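Local coordinates for nitrite transporter NirC (PDB 4FC4), which carries nitrite into and out of the cell across the cytoplasmic membrane, as a pentameric channel of the formate/nitrite transporter family, at residues G26-S31 with T108-L113; G35-L40 with A75-F80; T3-K8 with A167-I172. All coordinates share one frame; numbering follows the deposited sequence.

Contact 1: G26-S31 with T108-L113; sequences GFWVSS and TWLGNL
S31 sits where helix 24-51 meets helix 98-125. Its CB rests on G111 CA at 3.6 Å. Its OG lies beside the backbone N (chi1 -65°). The hydroxyl turns back along its own helix and donates to F27 O at 3.0 Å, from above the carbonyl plane. F27 O thus takes two bonds, since S31 N also donates to it. On its other side OG touches T108 CA and CG2. G111 has no side chain, so the two CA atoms of S31 and G111 come to 4.7 Å. Here two membrane-spanning helices of the FNT fold cross closely at a glycine. The short segments pass 8.1 Å apart, with N-to-C directions 54° apart.

One hydrogen bond joins the two segments. N112 ND2 donates to S31 O at 2.7 Å, in the carbonyl plane and on a lone pair. The N-H...O angle is 143°, so the bond is somewhat bent. N112 also reaches the nearby loop: ND2 bonds to E78 O, and OD1 accepts from F80 N. These bonds fix the rotation of the amide.

Aromatic groups fill the rest. F27 CZ meets T108 OG1 at 3.3 Å, at the ring edge. T108 OG1 is hydrogen-bonded to H83. W28 lies alongside L110, with W28 CZ3 3.8 Å from L110 CB. The indole also packs on the G111 backbone, with W28 CE3 3.7 Å from G111 CA.

Contact 2: G35-L40 with A75-F80; sequences GAYVGL and AGSELF
This buried contact sets one side of helix 24-51 against the short non-helical segment between helix 67-75 and helix 80-93. The two backbones stay well apart. The closest CA pair, Y37 and S77, is separated by 8.7 Å, so side chains bridge the gap.

Apolar contacts come first. The bond from CA to CB of Y37 points at the loop, with CG beside the backbone N (chi1 -66°). Chi2 is -11°, so CA lies nearly in the ring plane and CE2 is on the far side of the ring from it. That atom does the touching. Y37 CE2 lies 4.1 Å from A75 CB. The second apolar pair is V38 with L79. Here V38 CG2 meets L79 CD1 at 4.1 Å, tip to tip, and the two side chains cross at about a right angle. L79 has CG anti to the backbone N, which turns its side chain toward V38.

Polar residues are next. Y37 CE2 makes a plain van der Waals contact with S77 CB at 4.2 Å. The carbonyl of G76 comes to the edge of the Y37 ring, near its plane, with G76 O 3.8 Å from CE2. The Y37 hydroxyl is hydrogen-bonded to the Y245 hydroxyl of a neighbouring subunit, which also bonds to G76 O. S77 OG bonds to V72 O. The CB of E78 is directed away from 35-40, and its carboxylate forms a salt bridge with R15 and a hydrogen bond with H83.

Backbone shape explains the turn. G76 is the first residue after helix 67-75 to leave helical angles, with a positive phi of 104° that calls for glycine. L79 is the N-cap of helix 80-93. A membrane helix broken by such a loop is typical of the FNT fold, where the loop at this place is known as the omega loop.

Contact 3: T3-K8 with A167-I172; sequences TDTINK and AIWMAI
W169 is the first residue of A167-I172 to meet the N-terminal helix. Its CG is anti to the backbone N (chi1 -174°), and this swings the indole out to T5. T5 CG2 sits over one face of the six-membered ring, 3.5 Å from its centroid and 13° off the normal. This is a CH-pi contact. T5 CB follows the methyl and lies 3.8 Å from W169 CH2. I6 comes in at the ring edge instead, in the plane, with I6 CG1 3.9 Å from W169 CH2. The indole is held further by its own NE1, which bonds to A75 O of a neighbouring subunit, and by stacking with Y245 of its own chain.

The contact joins the helix at the start of the chain to the end of a transmembrane helix of the FNT fold. The short segments cross steeply, at 112°, with axes 10.6 Å apart. Side chains therefore do the work.

I172, at the end of helix 150-172, has its CB directed at helix 3-22. Its CG2 touches T5 CG2 at 3.8 Å. The T5 methyl is thus wedged between the indole and this isoleucine. T5 OG1 is hydrogen-bonded to R173, just past the segment. K8 bends at chi2 and chi3 and passes I172 on the surface. K8 NZ stays 4.1 Å from I172 O, too far for a hydrogen bond.

How the contacts relate
The chain starts with helix 3-22, which opens contact 3. That loop closes late, at 167-172, and spans more than half of the chain. Helix 24-51 follows and supplies the first segments of both other contacts. Residues 35-40 meet 75-80, closing the shortest loop, contact 2. Residues 26-31 wait for 108-113, closing contact 1. Contact 2 lies within the loop of contact 1, and both lie within that of contact 3. None cross. Contacts 1 and 2 touch, with centres about 9 Å apart, and tie helices 24-51 and 98-125 to the loop before helix 80-93. Contact 3 lies about 22 Å from contact 1, centre to centre, and joins the N-terminal helix to the end of helix 150-172.

Contact 1: G26-S31 with T108-L113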
ATOM      1  N   GLY B  26      17.822 -30.929  -8.760  1.00 51.14           N
ATOM      2  CA  GLY B  26      17.095 -29.635  -8.828  1.00 48.84           C
ATOM      3  C   GLY B  26      15.740 -29.745  -8.159  1.00 47.10           C
ATOM      4  O   GLY B  26      15.332 -28.829  -7.517  1.00 42.01           O
ATOM      5  N   PHE B  27      15.066 -30.903  -8.273  1.00 48.76           N
ATOM      6  CA  PHE B  27      13.865 -31.190  -7.482  1.00 47.53           C
ATOM      7  C   PHE B  27      14.075 -30.971  -5.980  1.00 47.17           C
ATOM      8  O   PHE B  27      13.277 -30.298  -5.340  1.00 46.55           O
ATOM      9  CB  PHE B  27      13.275 -32.608  -7.732  1.00 50.21           C
ATOM     10  CG  PHE B  27      11.897 -32.744  -7.162  1.00 51.11           C
ATOM     11  CD1 PHE B  27      10.786 -32.286  -7.880  1.00 49.01           C
ATOM     12  CD2 PHE B  27      11.706 -33.217  -5.852  1.00 48.67           C
ATOM     13  CE1 PHE B  27       9.513 -32.373  -7.333  1.00 47.61           C
ATOM     14  CE2 PHE B  27      10.439 -33.259  -5.303  1.00 45.79           C
ATOM     15  CZ  PHE B  27       9.339 -32.858  -6.047  1.00 45.48           C
ATOM     16  N   TRP B  28      15.154 -31.525  -5.429  1.00 48.05           N
ATOM     17  CA  TRP B  28      15.401 -31.397  -4.003  1.00 48.71           C
ATOM     18  C   TRP B  28      15.834 -30.029  -3.634  1.00 46.82           C
ATOM     19  O   TRP B  28      15.373 -29.514  -2.589  1.00 45.13           O
ATOM     20  CB  TRP B  28      16.382 -32.439  -3.479  1.00 52.46           C
ATOM     21  CG  TRP B  28      15.748 -33.795  -3.477  1.00 59.79           C
ATOM     22  CD1 TRP B  28      15.741 -34.721  -4.504  1.00 64.12           C
ATOM     23  CD2 TRP B  28      14.935 -34.408  -2.406  1.00 66.13           C
ATOM     24  NE1 TRP B  28      15.034 -35.846  -4.158  1.00 68.47           N
ATOM     25  CE2 TRP B  28      14.522 -35.732  -2.915  1.00 68.42           C
ATOM     26  CE3 TRP B  28      14.555 -34.028  -1.112  1.00 65.58           C
ATOM     27  CZ2 TRP B  28      13.757 -36.614  -2.153  1.00 65.32           C
ATOM     28  CZ3 TRP B  28      13.793 -34.937  -0.348  1.00 64.93           C
ATOM     29  CH2 TRP B  28      13.399 -36.191  -0.864  1.00 64.90           C
ATOM     30  N   VAL B  29      16.692 -29.405  -4.448  1.00 43.63           N
ATOM     31  CA  VAL B  29      17.124 -28.040  -4.096  1.00 46.69           C
ATOM     32  C   VAL B  29      15.875 -27.124  -4.015  1.00 43.79           C
ATOM     33  O   VAL B  29      15.647 -26.373  -3.071  1.00 44.40           O
ATOM     34  CB  VAL B  29      18.180 -27.475  -5.084  1.00 45.53           C
ATOM     35  CG1 VAL B  29      18.404 -25.987  -4.853  1.00 43.90           C
ATOM     36  CG2 VAL B  29      19.512 -28.181  -4.887  1.00 45.56           C
ATOM     37  N   SER B  30      15.035 -27.277  -5.008  1.00 45.39           N
ATOM     38  CA  SER B  30      13.930 -26.409  -5.236  1.00 45.44           C
ATOM     39  C   SER B  30      12.781 -26.662  -4.199  1.00 48.62           C
ATOM     40  O   SER B  30      12.146 -25.699  -3.735  1.00 44.49           O
ATOM     41  CB  SER B  30      13.542 -26.554  -6.718  1.00 44.24           C
ATOM     42  OG  SER B  30      12.467 -25.724  -7.022  1.00 52.82           O
ATOM     43  N   SER B  31      12.551 -27.926  -3.805  1.00 44.18           N
ATOM     44  CA  SER B  31      11.735 -28.223  -2.622  1.00 45.38           C
ATOM     45  C   SER B  31      12.349 -27.712  -1.283  1.00 47.02           C
ATOM     46  O   SER B  31      11.626 -27.205  -0.409  1.00 48.09           O
ATOM     47  CB  SER B  31      11.549 -29.724  -2.491  1.00 51.25           C
ATOM     48  OG  SER B  31      10.819 -30.217  -3.574  1.00 57.47           O
ATOM     49  N   THR B 108       8.021 -33.965  -2.391  1.00 45.93           N
ATOM     50  CA  THR B 108       7.992 -32.499  -2.254  1.00 43.64           C
ATOM     51  C   THR B 108       7.936 -32.214  -0.757  1.00 45.68           C
ATOM     52  O   THR B 108       8.644 -31.362  -0.231  1.00 50.82           O
ATOM     53  CB  THR B 108       6.787 -31.863  -2.960  1.00 43.49           C
ATOM     54  OG1 THR B 108       6.608 -32.429  -4.273  1.00 48.42           O
ATOM     55  CG2 THR B 108       6.960 -30.289  -3.065  1.00 41.53           C
ATOM     56  N   TRP B 109       7.064 -32.940  -0.077  1.00 47.24           N
ATOM     57  CA  TRP B 109       6.935 -32.881   1.366  1.00 47.26           C
ATOM     58  C   TRP B 109       8.276 -33.034   2.052  1.00 48.51           C
ATOM     59  O   TRP B 109       8.609 -32.207   2.892  1.00 45.04           O
ATOM     60  CB  TRP B 109       6.005 -34.012   1.812  1.00 50.04           C
ATOM     61  CG  TRP B 109       5.484 -33.856   3.203  1.00 50.40           C
ATOM     62  CD1 TRP B 109       4.292 -33.254   3.600  1.00 51.12           C
ATOM     63  CD2 TRP B 109       6.129 -34.281   4.445  1.00 52.62           C
ATOM     64  NE1 TRP B 109       4.149 -33.303   4.955  1.00 50.85           N
ATOM     65  CE2 TRP B 109       5.212 -33.893   5.531  1.00 52.44           C
ATOM     66  CE3 TRP B 109       7.313 -34.978   4.766  1.00 53.16           C
ATOM     67  CZ2 TRP B 109       5.493 -34.175   6.871  1.00 54.37           C
ATOM     68  CZ3 TRP B 109       7.584 -35.256   6.127  1.00 52.92           C
ATOM     69  CH2 TRP B 109       6.686 -34.896   7.145  1.00 52.62           C
ATOM     70  N   LEU B 110       9.031 -34.109   1.729  1.00 48.71           N
ATOM     71  CA  LEU B 110      10.325 -34.381   2.362  1.00 48.61           C
ATOM     72  C   LEU B 110      11.329 -33.248   2.110  1.00 50.29           C
ATOM     73  O   LEU B 110      12.074 -32.849   3.051  1.00 47.89           O
ATOM     74  CB  LEU B 110      10.913 -35.738   1.939  1.00 51.66           C
ATOM     75  CG  LEU B 110      10.247 -37.028   2.508  1.00 57.90           C
ATOM     76  CD1 LEU B 110      10.794 -38.299   1.872  1.00 59.57           C
ATOM     77  CD2 LEU B 110      10.274 -37.163   4.046  1.00 54.85           C
ATOM     78  N   GLY B 111      11.322 -32.708   0.876  1.00 46.63           N
ATOM     79  CA  GLY B 111      12.211 -31.616   0.536  1.00 45.12           C
ATOM     80  C   GLY B 111      11.877 -30.379   1.340  1.00 48.06           C
ATOM     81  O   GLY B 111      12.748 -29.720   1.863  1.00 53.69           O
ATOM     82  N   ASN B 112      10.595 -30.035   1.402  1.00 47.45           N
ATOM     83  CA  ASN B 112      10.121 -28.925   2.208  1.00 45.94           C
ATOM     84  C   ASN B 112      10.581 -29.039   3.665  1.00 48.70           C
ATOM     85  O   ASN B 112      10.970 -28.028   4.271  1.00 45.83           O
ATOM     86  CB  ASN B 112       8.609 -28.864   2.149  1.00 41.64           C
ATOM     87  CG  ASN B 112       8.097 -28.372   0.816  1.00 48.43           C
ATOM     88  OD1 ASN B 112       6.897 -28.395   0.604  1.00 51.43           O
ATOM     89  ND2 ASN B 112       9.001 -27.908  -0.096  1.00 48.65           N
ATOM     90  N   LEU B 113      10.578 -30.276   4.190  1.00 45.99           N
ATOM     91  CA  LEU B 113      10.989 -30.556   5.580  1.00 48.98           C
ATOM     92  C   LEU B 113      12.489 -30.271   5.773  1.00 49.77           C
ATOM     93  O   LEU B 113      12.854 -29.517   6.683  1.00 50.63           O
ATOM     94  CB  LEU B 113      10.583 -31.976   6.027  1.00 45.99           C
ATOM     95  CG  LEU B 113      10.924 -32.438   7.464  1.00 49.92           C
ATOM     96  CD1 LEU B 113      10.160 -31.656   8.559  1.00 44.91           C
ATOM     97  CD2 LEU B 113      10.754 -33.963   7.630  1.00 41.17           C
TER

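Contact 2: G35-L40 with A75-F80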
ATOM      1  N   GLY B  35      10.680 -24.795   1.719  1.00 42.67           N
ATOM      2  CA  GLY B  35      10.593 -24.938   3.163  1.00 40.45           C
ATOM      3  C   GLY B  35      11.404 -23.858   3.845  1.00 38.32           C
ATOM      4  O   GLY B  35      10.959 -23.260   4.787  1.00 41.89           O
ATOM      5  N   ALA B  36      12.601 -23.609   3.358  1.00 36.84           N
ATOM      6  CA  ALA B  36      13.445 -22.550   3.890  1.00 36.17           C
ATOM      7  C   ALA B  36      12.753 -21.153   3.780  1.00 34.36           C
ATOM      8  O   ALA B  36      12.731 -20.383   4.778  1.00 35.79           O
ATOM      9  CB  ALA B  36      14.810 -22.568   3.195  1.00 35.02           C
ATOM     10  N   TYR B  37      12.141 -20.867   2.618  1.00 34.44           N
ATOM     11  CA  TYR B  37      11.483 -19.567   2.361  1.00 35.54           C
ATOM     12  C   TYR B  37      10.317 -19.374   3.276  1.00 38.71           C
ATOM     13  O   TYR B  37      10.196 -18.305   3.903  1.00 35.89           O
ATOM     14  CB  TYR B  37      11.016 -19.432   0.920  1.00 34.44           C
ATOM     15  CG  TYR B  37      12.166 -19.387  -0.117  1.00 36.09           C
ATOM     16  CD1 TYR B  37      13.523 -19.229   0.277  1.00 33.44           C
ATOM     17  CD2 TYR B  37      11.879 -19.476  -1.477  1.00 31.80           C
ATOM     18  CE1 TYR B  37      14.512 -19.195  -0.654  1.00 32.90           C
ATOM     19  CE2 TYR B  37      12.873 -19.442  -2.410  1.00 32.71           C
ATOM     20  CZ  TYR B  37      14.182 -19.312  -2.008  1.00 33.48           C
ATOM     21  OH  TYR B  37      15.146 -19.333  -3.002  1.00 36.60           O
ATOM     22  N   VAL B  38       9.464 -20.404   3.367  1.00 37.32           N
ATOM     23  CA  VAL B  38       8.333 -20.333   4.265  1.00 36.08           C
ATOM     24  C   VAL B  38       8.843 -20.089   5.697  1.00 37.26           C
ATOM     25  O   VAL B  38       8.287 -19.235   6.418  1.00 34.01           O
ATOM     26  CB  VAL B  38       7.379 -21.535   4.149  1.00 37.69           C
ATOM     27  CG1 VAL B  38       6.203 -21.402   5.139  1.00 38.90           C
ATOM     28  CG2 VAL B  38       6.794 -21.612   2.744  1.00 36.27           C
ATOM     29  N   GLY B  39       9.914 -20.803   6.074  1.00 38.01           N
ATOM     30  CA  GLY B  39      10.606 -20.611   7.339  1.00 37.17           C
ATOM     31  C   GLY B  39      11.026 -19.160   7.643  1.00 42.25           C
ATOM     32  O   GLY B  39      10.847 -18.700   8.777  1.00 42.47           O
ATOM     33  N   LEU B  40      11.643 -18.470   6.673  1.00 36.78           N
ATOM     34  CA  LEU B  40      12.120 -17.140   6.894  1.00 38.26           C
ATOM     35  C   LEU B  40      10.884 -16.277   7.212  1.00 39.03           C
ATOM     36  O   LEU B  40      10.961 -15.356   8.036  1.00 43.45           O
ATOM     37  CB  LEU B  40      12.901 -16.612   5.656  1.00 42.42           C
ATOM     38  CG  LEU B  40      14.316 -17.223   5.341  1.00 40.74           C
ATOM     39  CD1 LEU B  40      14.739 -16.899   3.930  1.00 35.00           C
ATOM     40  CD2 LEU B  40      15.395 -16.689   6.314  1.00 35.45           C
ATOM     41  N   ALA B  75      10.235 -15.832  -6.225  1.00 38.61           N
ATOM     42  CA  ALA B  75      11.615 -16.295  -6.379  1.00 40.44           C
ATOM     43  C   ALA B  75      11.649 -17.636  -7.128  1.00 38.44           C
ATOM     44  O   ALA B  75      12.560 -17.849  -7.917  1.00 38.50           O
ATOM     45  CB  ALA B  75      12.358 -16.392  -5.035  1.00 36.22           C
ATOM     46  N   GLY B  76      10.691 -18.536  -6.859  1.00 37.66           N
ATOM     47  CA  GLY B  76      10.638 -19.846  -7.527  1.00 35.77           C
ATOM     48  C   GLY B  76      11.119 -20.901  -6.574  1.00 39.07           C
ATOM     49  O   GLY B  76      12.177 -20.725  -5.956  1.00 42.83           O
ATOM     50  N   SER B  77      10.303 -21.947  -6.371  1.00 43.22           N
ATOM     51  CA  SER B  77      10.604 -23.116  -5.508  1.00 41.83           C
ATOM     52  C   SER B  77       9.507 -24.207  -5.666  1.00 42.69           C
ATOM     53  O   SER B  77       8.586 -24.040  -6.424  1.00 43.21           O
ATOM     54  CB  SER B  77      10.672 -22.645  -4.070  1.00 39.28           C
ATOM     55  OG  SER B  77       9.413 -22.121  -3.703  1.00 38.48           O
ATOM     56  N   GLU B  78       9.565 -25.304  -4.934  1.00 42.95           N
ATOM     57  CA  GLU B  78       8.434 -26.273  -4.977  1.00 45.90           C
ATOM     58  C   GLU B  78       7.795 -26.528  -3.607  1.00 44.07           C
ATOM     59  O   GLU B  78       8.465 -26.964  -2.699  1.00 47.06           O
ATOM     60  CB  GLU B  78       8.852 -27.585  -5.657  1.00 42.42           C
ATOM     61  CG  GLU B  78       9.455 -27.335  -7.032  1.00 44.75           C
ATOM     62  CD  GLU B  78       8.439 -26.915  -8.124  1.00 47.90           C
ATOM     63  OE1 GLU B  78       7.196 -27.053  -7.938  1.00 51.42           O
ATOM     64  OE2 GLU B  78       8.884 -26.511  -9.237  1.00 51.04           O
ATOM     65  N   LEU B  79       6.512 -26.226  -3.472  1.00 43.52           N
ATOM     66  CA  LEU B  79       5.820 -26.214  -2.196  1.00 42.25           C
ATOM     67  C   LEU B  79       4.816 -27.336  -2.216  1.00 43.59           C
ATOM     68  O   LEU B  79       3.972 -27.417  -3.097  1.00 42.64           O
ATOM     69  CB  LEU B  79       5.090 -24.858  -1.989  1.00 39.74           C
ATOM     70  CG  LEU B  79       4.456 -24.607  -0.598  1.00 37.90           C
ATOM     71  CD1 LEU B  79       5.483 -24.823   0.520  1.00 31.02           C
ATOM     72  CD2 LEU B  79       3.756 -23.213  -0.478  1.00 33.03           C
ATOM     73  N   PHE B  80       4.905 -28.223  -1.233  1.00 48.90           N
ATOM     74  CA  PHE B  80       4.068 -29.397  -1.245  1.00 46.07           C
ATOM     75  C   PHE B  80       2.588 -28.994  -1.279  1.00 46.86           C
ATOM     76  O   PHE B  80       1.804 -29.634  -1.995  1.00 46.79           O
ATOM     77  CB  PHE B  80       4.380 -30.326  -0.058  1.00 47.76           C
ATOM     78  CG  PHE B  80       3.207 -31.176   0.360  1.00 47.09           C
ATOM     79  CD1 PHE B  80       2.254 -30.674   1.266  1.00 44.47           C
ATOM     80  CD2 PHE B  80       3.021 -32.459  -0.187  1.00 44.66           C
ATOM     81  CE1 PHE B  80       1.154 -31.449   1.630  1.00 47.41           C
ATOM     82  CE2 PHE B  80       1.913 -33.228   0.166  1.00 44.12           C
ATOM     83  CZ  PHE B  80       0.984 -32.732   1.078  1.00 45.19           C
TER

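Contact 3: T3-K8 with A167-I172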
ATOM      1  N   THR B   3     -10.603 -22.262 -17.822  1.00 62.51           N
ATOM      2  CA  THR B   3      -9.894 -23.219 -18.700  1.00 61.97           C
ATOM      3  C   THR B   3      -8.406 -22.887 -18.866  1.00 58.67           C
ATOM      4  O   THR B   3      -7.566 -23.743 -18.664  1.00 57.35           O
ATOM      5  CB  THR B   3     -10.559 -23.339 -20.111  1.00 69.44           C
ATOM      6  OG1 THR B   3     -11.886 -23.861 -19.983  1.00 70.43           O
ATOM      7  CG2 THR B   3      -9.761 -24.236 -21.068  1.00 65.53           C
ATOM      8  N   ASP B   4      -8.070 -21.663 -19.236  1.00 57.24           N
ATOM      9  CA  ASP B   4      -6.674 -21.241 -19.180  1.00 58.68           C
ATOM     10  C   ASP B   4      -5.944 -21.471 -17.882  1.00 54.94           C
ATOM     11  O   ASP B   4      -4.818 -21.908 -17.930  1.00 57.86           O
ATOM     12  CB  ASP B   4      -6.507 -19.803 -19.629  1.00 65.92           C
ATOM     13  CG  ASP B   4      -7.043 -19.597 -21.032  1.00 79.08           C
ATOM     14  OD1 ASP B   4      -6.732 -20.438 -21.930  1.00 86.10           O
ATOM     15  OD2 ASP B   4      -7.803 -18.625 -21.234  1.00 79.44           O
ATOM     16  N   THR B   5      -6.555 -21.208 -16.728  1.00 53.36           N
ATOM     17  CA  THR B   5      -5.841 -21.366 -15.445  1.00 49.25           C
ATOM     18  C   THR B   5      -5.563 -22.814 -15.176  1.00 48.83           C
ATOM     19  O   THR B   5      -4.454 -23.191 -14.760  1.00 48.98           O
ATOM     20  CB  THR B   5      -6.640 -20.797 -14.270  1.00 48.48           C
ATOM     21  OG1 THR B   5      -7.050 -19.482 -14.611  1.00 50.48           O
ATOM     22  CG2 THR B   5      -5.802 -20.706 -13.005  1.00 43.66           C
ATOM     23  N   ILE B   6      -6.587 -23.622 -15.418  1.00 49.85           N
ATOM     24  CA  ILE B   6      -6.482 -25.041 -15.290  1.00 50.32           C
ATOM     25  C   ILE B   6      -5.375 -25.598 -16.183  1.00 51.54           C
ATOM     26  O   ILE B   6      -4.520 -26.342 -15.698  1.00 51.12           O
ATOM     27  CB  ILE B   6      -7.850 -25.711 -15.501  1.00 55.21           C
ATOM     28  CG1 ILE B   6      -8.683 -25.544 -14.217  1.00 53.48           C
ATOM     29  CG2 ILE B   6      -7.721 -27.203 -15.833  1.00 51.05           C
ATOM     30  CD1 ILE B   6     -10.159 -25.559 -14.529  1.00 55.58           C
ATOM     31  N   ASN B   7      -5.332 -25.190 -17.446  1.00 51.51           N
ATOM     32  CA  ASN B   7      -4.251 -25.664 -18.341  1.00 52.66           C
ATOM     33  C   ASN B   7      -2.870 -25.256 -17.903  1.00 53.22           C
ATOM     34  O   ASN B   7      -1.959 -26.058 -18.007  1.00 57.72           O
ATOM     35  CB  ASN B   7      -4.479 -25.290 -19.798  1.00 53.07           C
ATOM     36  CG  ASN B   7      -5.655 -26.034 -20.402  1.00 56.70           C
ATOM     37  OD1 ASN B   7      -6.327 -25.513 -21.287  1.00 60.28           O
ATOM     38  ND2 ASN B   7      -5.938 -27.236 -19.899  1.00 55.44           N
ATOM     39  N   LYS B   8      -2.721 -24.029 -17.400  1.00 50.33           N
ATOM     40  CA  LYS B   8      -1.494 -23.623 -16.729  1.00 49.59           C
ATOM     41  C   LYS B   8      -1.086 -24.495 -15.530  1.00 48.96           C
ATOM     42  O   LYS B   8       0.088 -24.871 -15.412  1.00 50.99           O
ATOM     43  CB  LYS B   8      -1.575 -22.156 -16.332  1.00 49.82           C
ATOM     44  CG  LYS B   8      -1.117 -21.185 -17.410  1.00 50.60           C
ATOM     45  CD  LYS B   8      -2.034 -19.964 -17.509  1.00 52.08           C
ATOM     46  CE  LYS B   8      -1.229 -18.675 -17.521  1.00 54.04           C
ATOM     47  NZ  LYS B   8      -2.208 -17.567 -17.638  1.00 57.70           N
ATOM     48  N   ALA B 167      -4.454 -18.272  -3.002  1.00 41.30           N
ATOM     49  CA  ALA B 167      -3.445 -17.280  -3.296  1.00 37.13           C
ATOM     50  C   ALA B 167      -2.690 -17.717  -4.555  1.00 38.45           C
ATOM     51  O   ALA B 167      -2.453 -16.930  -5.463  1.00 38.18           O
ATOM     52  CB  ALA B 167      -2.512 -17.136  -2.106  1.00 37.24           C
ATOM     53  N   ILE B 168      -2.371 -19.001  -4.647  1.00 39.24           N
ATOM     54  CA  ILE B 168      -1.619 -19.482  -5.807  1.00 38.42           C
ATOM     55  C   ILE B 168      -2.404 -19.327  -7.096  1.00 40.31           C
ATOM     56  O   ILE B 168      -1.885 -18.835  -8.114  1.00 44.29           O
ATOM     57  CB  ILE B 168      -1.205 -20.937  -5.602  1.00 37.79           C
ATOM     58  CG1 ILE B 168      -0.187 -20.999  -4.434  1.00 34.67           C
ATOM     59  CG2 ILE B 168      -0.685 -21.459  -6.901  1.00 37.27           C
ATOM     60  CD1 ILE B 168       0.057 -22.390  -3.925  1.00 32.55           C
ATOM     61  N   TRP B 169      -3.675 -19.710  -7.008  1.00 41.89           N
ATOM     62  CA  TRP B 169      -4.681 -19.565  -8.043  1.00 41.80           C
ATOM     63  C   TRP B 169      -4.806 -18.136  -8.508  1.00 41.80           C
ATOM     64  O   TRP B 169      -4.665 -17.848  -9.716  1.00 43.06           O
ATOM     65  CB  TRP B 169      -6.006 -20.030  -7.464  1.00 42.31           C
ATOM     66  CG  TRP B 169      -7.166 -20.088  -8.438  1.00 42.36           C
ATOM     67  CD1 TRP B 169      -8.226 -19.197  -8.544  1.00 41.50           C
ATOM     68  CD2 TRP B 169      -7.421 -21.116  -9.455  1.00 43.14           C
ATOM     69  NE1 TRP B 169      -9.088 -19.583  -9.543  1.00 44.28           N
ATOM     70  CE2 TRP B 169      -8.663 -20.726 -10.127  1.00 45.64           C
ATOM     71  CE3 TRP B 169      -6.757 -22.274  -9.868  1.00 42.84           C
ATOM     72  CZ2 TRP B 169      -9.201 -21.471 -11.172  1.00 49.37           C
ATOM     73  CZ3 TRP B 169      -7.299 -23.017 -10.913  1.00 45.52           C
ATOM     74  CH2 TRP B 169      -8.496 -22.634 -11.556  1.00 49.12           C
ATOM     75  N   MET B 170      -5.110 -17.233  -7.575  1.00 40.77           N
ATOM     76  CA  MET B 170      -5.288 -15.814  -7.930  1.00 41.45           C
ATOM     77  C   MET B 170      -4.023 -15.201  -8.528  1.00 40.12           C
ATOM     78  O   MET B 170      -4.091 -14.369  -9.413  1.00 39.82           O
ATOM     79  CB  MET B 170      -5.769 -14.998  -6.741  1.00 39.12           C
ATOM     80  CG  MET B 170      -7.166 -15.322  -6.238  1.00 41.90           C
ATOM     81  SD  MET B 170      -7.557 -14.206  -4.879  1.00 47.12           S
ATOM     82  CE  MET B 170      -8.129 -12.818  -5.794  1.00 52.92           C
ATOM     83  N   ALA B 171      -2.865 -15.602  -7.999  1.00 42.47           N
ATOM     84  CA  ALA B 171      -1.568 -15.185  -8.558  1.00 39.87           C
ATOM     85  C   ALA B 171      -1.421 -15.644  -9.998  1.00 40.91           C
ATOM     86  O   ALA B 171      -1.012 -14.855 -10.850  1.00 44.41           O
ATOM     87  CB  ALA B 171      -0.421 -15.696  -7.708  1.00 32.84           C
ATOM     88  N   ILE B 172      -1.828 -16.884 -10.301  1.00 42.50           N
ATOM     89  CA  ILE B 172      -1.760 -17.341 -11.690  1.00 42.54           C
ATOM     90  C   ILE B 172      -2.629 -16.511 -12.627  1.00 47.63           C
ATOM     91  O   ILE B 172      -2.251 -16.295 -13.785  1.00 49.33           O
ATOM     92  CB  ILE B 172      -2.061 -18.829 -11.835  1.00 45.75           C
ATOM     93  CG1 ILE B 172      -0.874 -19.631 -11.333  1.00 44.03           C
ATOM     94  CG2 ILE B 172      -2.306 -19.199 -13.293  1.00 42.73           C
ATOM     95  CD1 ILE B 172      -1.189 -21.098 -11.158  1.00 48.97           C
TER